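Local coordinates for putative potassium transport protein (Staphylococcus aureus 08BA02176, PDB 4XTT) that binds the second messenger c-di-AMP through its RCK_C domain and probably thereby helps regulate a potassium transporter, at residues S16-K21 with R80-I85. Sequence-based numbering, arbitrary orientation.
Sequences SIVELK and RFEKNI
The last turn of helix 75-83 lies over one face of edge strand 15-21, closest at Leu20 and Glu82, whose CA atoms are 8.0 Å apart; Val18 and Leu20, two residues apart on the strand, both face the helix, while Glu19 between them points the other way. Leu20 carries the apolar side-chain pair. Its CG stands anti to the backbone N (chi1 -180°), directing the branched end of the side chain toward the helix until CD2 meets CE2 of Phe81 at 3.7 Å. The methyl approaches the ring obliquely, at the CD2-CE2 bond, and is 4.2 Å from Phe81 CD2. The buried Phe81 ring also packs edge-to-face with Tyr40 and touches Ile36, Ile42 and Met71, so Leu20 adds to a cluster shared by helix 36-40 and strand 68-72. Glu82 forms the second pair, with Val18. Beyond CG, which lies beside the backbone N (chi1 -71°), its chain runs extended to the strand, bringing OE2 within 3.3 Å of Val18 CG1. This is van der Waals contact between a carboxylate oxygen and a methyl group, and the two side chains cross at a slant. Past the helix, the Asn84 amide turns back to donate from ND2 to the Arg80 carbonyl O at 2.6 Å, the acceptor near the amide plane, and Ile85 N bonds to Glu82 O. Val18 and Leu20 pair through their backbones with Met71 and Leu69, tying the strand into the antiparallel sheet. The Phe81 side chain is about 8 Å from the bound c-di-AMP, whose pocket includes Ile36 and Ile42. With no hydrogen bond or salt bridge between the two segments, this contact rests on van der Waals packing; Glu82 is partly exposed, so its carboxylate can probably stay solvated while its chain packs on the strand.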
loop_
_atom_site.group_PDB
_atom_site.type_symbol
_atom_site.label_atom_id
_atom_site.label_comp_id
_atom_site.label_asym_id
_atom_site.label_seq_id
_atom_site.Cartn_x
_atom_site.Cartn_y
_atom_site.Cartn_z
ATOM N N SER A 16 11.391 -3.573 2.705
ATOM C CA SER A 16 11.923 -2.774 1.603
ATOM C C SER A 16 10.862 -2.465 0.545
ATOM O O SER A 16 9.881 -3.198 0.417
ATOM C CB SER A 16 13.128 -3.479 0.970
ATOM O OG SER A 16 12.798 -4.788 0.555
ATOM N N ILE A 17 11.019 -1.334 -0.143
ATOM C CA ILE A 17 10.177 -1.024 -1.298
ATOM C C ILE A 17 10.892 -1.396 -2.583
ATOM O O ILE A 17 12.044 -1.036 -2.807
ATOM C CB ILE A 17 9.779 0.461 -1.381
ATOM C CG1 ILE A 17 8.732 0.788 -0.332
ATOM C CG2 ILE A 17 9.113 0.764 -2.705
ATOM C CD1 ILE A 17 8.149 2.188 -0.477
ATOM N N VAL A 18 10.198 -2.166 -3.406
ATOM C CA VAL A 18 10.777 -2.730 -4.605
ATOM C C VAL A 18 9.863 -2.429 -5.775
ATOM O O VAL A 18 8.638 -2.447 -5.645
ATOM C CB VAL A 18 10.985 -4.258 -4.469
ATOM C CG1 VAL A 18 11.417 -4.864 -5.793
ATOM C CG2 VAL A 18 12.010 -4.557 -3.372
ATOM N N GLU A 19 10.459 -2.092 -6.906
ATOM C CA GLU A 19 9.723 -1.973 -8.150
ATOM C C GLU A 19 9.806 -3.244 -8.984
ATOM O O GLU A 19 10.847 -3.895 -9.042
ATOM C CB GLU A 19 10.224 -0.774 -8.942
ATOM C CG GLU A 19 9.571 0.522 -8.519
ATOM C CD GLU A 19 10.157 1.712 -9.231
ATOM O OE1 GLU A 19 10.745 1.519 -10.318
ATOM O OE2 GLU A 19 9.987 2.842 -8.726
ATOM N N LEU A 20 8.706 -3.590 -9.639
ATOM C CA LEU A 20 8.676 -4.784 -10.472
ATOM C C LEU A 20 7.919 -4.505 -11.765
ATOM O O LEU A 20 6.735 -4.172 -11.748
ATOM C CB LEU A 20 8.025 -5.948 -9.727
ATOM C CG LEU A 20 7.965 -7.239 -10.540
ATOM C CD1 LEU A 20 9.375 -7.739 -10.800
ATOM C CD2 LEU A 20 7.134 -8.299 -9.844
ATOM N N LYS A 21 8.610 -4.669 -12.888
ATOM C CA LYS A 21 8.044 -4.347 -14.189
ATOM C C LYS A 21 7.197 -5.515 -14.673
ATOM O O LYS A 21 7.585 -6.675 -14.529
ATOM C CB LYS A 21 9.160 -4.018 -15.185
ATOM C CG LYS A 21 8.693 -3.628 -16.588
ATOM C CD LYS A 21 9.651 -2.623 -17.228
ATOM C CE LYS A 21 11.102 -2.928 -16.859
ATOM N NZ LYS A 21 12.056 -1.863 -17.278
ATOM N N ARG A 80 9.484 -14.093 -2.770
ATOM C CA ARG A 80 8.670 -15.227 -3.175
ATOM C C ARG A 80 7.753 -14.882 -4.340
ATOM O O ARG A 80 7.585 -15.678 -5.263
ATOM C CB ARG A 80 7.863 -15.732 -1.986
ATOM C CG ARG A 80 7.333 -17.145 -2.113
ATOM C CD ARG A 80 6.000 -17.173 -1.426
ATOM N NE ARG A 80 6.144 -16.526 -0.124
ATOM C CZ ARG A 80 5.138 -16.094 0.633
ATOM N NH1 ARG A 80 3.880 -16.209 0.213
ATOM N NH2 ARG A 80 5.399 -15.514 1.798
ATOM N N PHE A 81 7.167 -13.691 -4.306
ATOM C CA PHE A 81 6.303 -13.251 -5.391
ATOM C C PHE A 81 7.090 -13.074 -6.683
ATOM O O PHE A 81 6.621 -13.446 -7.758
ATOM C CB PHE A 81 5.609 -11.944 -5.022
ATOM C CG PHE A 81 4.788 -11.356 -6.135
ATOM C CD1 PHE A 81 3.657 -12.008 -6.604
ATOM C CD2 PHE A 81 5.137 -10.140 -6.699
ATOM C CE1 PHE A 81 2.893 -11.466 -7.628
ATOM C CE2 PHE A 81 4.377 -9.587 -7.716
ATOM C CZ PHE A 81 3.247 -10.255 -8.179
ATOM N N GLU A 82 8.301 -12.534 -6.562
ATOM C CA GLU A 82 9.152 -12.287 -7.719
ATOM C C GLU A 82 9.595 -13.571 -8.400
ATOM O O GLU A 82 9.718 -13.618 -9.621
ATOM C CB GLU A 82 10.388 -11.485 -7.313
ATOM C CG GLU A 82 10.105 -10.052 -6.952
ATOM C CD GLU A 82 11.353 -9.314 -6.522
ATOM O OE1 GLU A 82 12.455 -9.879 -6.684
ATOM O OE2 GLU A 82 11.235 -8.176 -6.018
ATOM N N LYS A 83 9.788 -14.623 -7.617
ATOM C CA LYS A 83 10.312 -15.868 -8.152
ATOM C C LYS A 83 9.219 -16.668 -8.837
ATOM O O LYS A 83 9.499 -17.500 -9.698
ATOM C CB LYS A 83 10.980 -16.679 -7.038
ATOM C CG LYS A 83 12.497 -16.519 -7.022
ATOM C CD LYS A 83 12.892 -15.061 -6.784
ATOM C CE LYS A 83 14.398 -14.890 -6.665
ATOM N NZ LYS A 83 14.746 -13.478 -6.330
ATOM N N ASN A 84 7.971 -16.390 -8.480
ATOM C CA ASN A 84 6.843 -17.055 -9.121
ATOM C C ASN A 84 6.458 -16.361 -10.423
ATOM O O ASN A 84 5.410 -16.638 -10.997
ATOM C CB ASN A 84 5.643 -17.108 -8.180
ATOM C CG ASN A 84 5.782 -18.193 -7.125
ATOM O OD1 ASN A 84 5.167 -19.253 -7.222
ATOM N ND2 ASN A 84 6.597 -17.931 -6.112
ATOM N N ILE A 85 7.301 -15.434 -10.867
ATOM C CA ILE A 85 7.084 -14.717 -12.121
ATOM C C ILE A 85 8.374 -14.612 -12.943
ATOM O O ILE A 85 9.011 -15.620 -13.271
ATOM C CB ILE A 85 6.526 -13.307 -11.869
ATOM C CG1 ILE A 85 5.206 -13.391 -11.097
ATOM C CG2 ILE A 85 6.330 -12.576 -13.186
ATOM C CD1 ILE A 85 4.630 -12.065 -10.731
#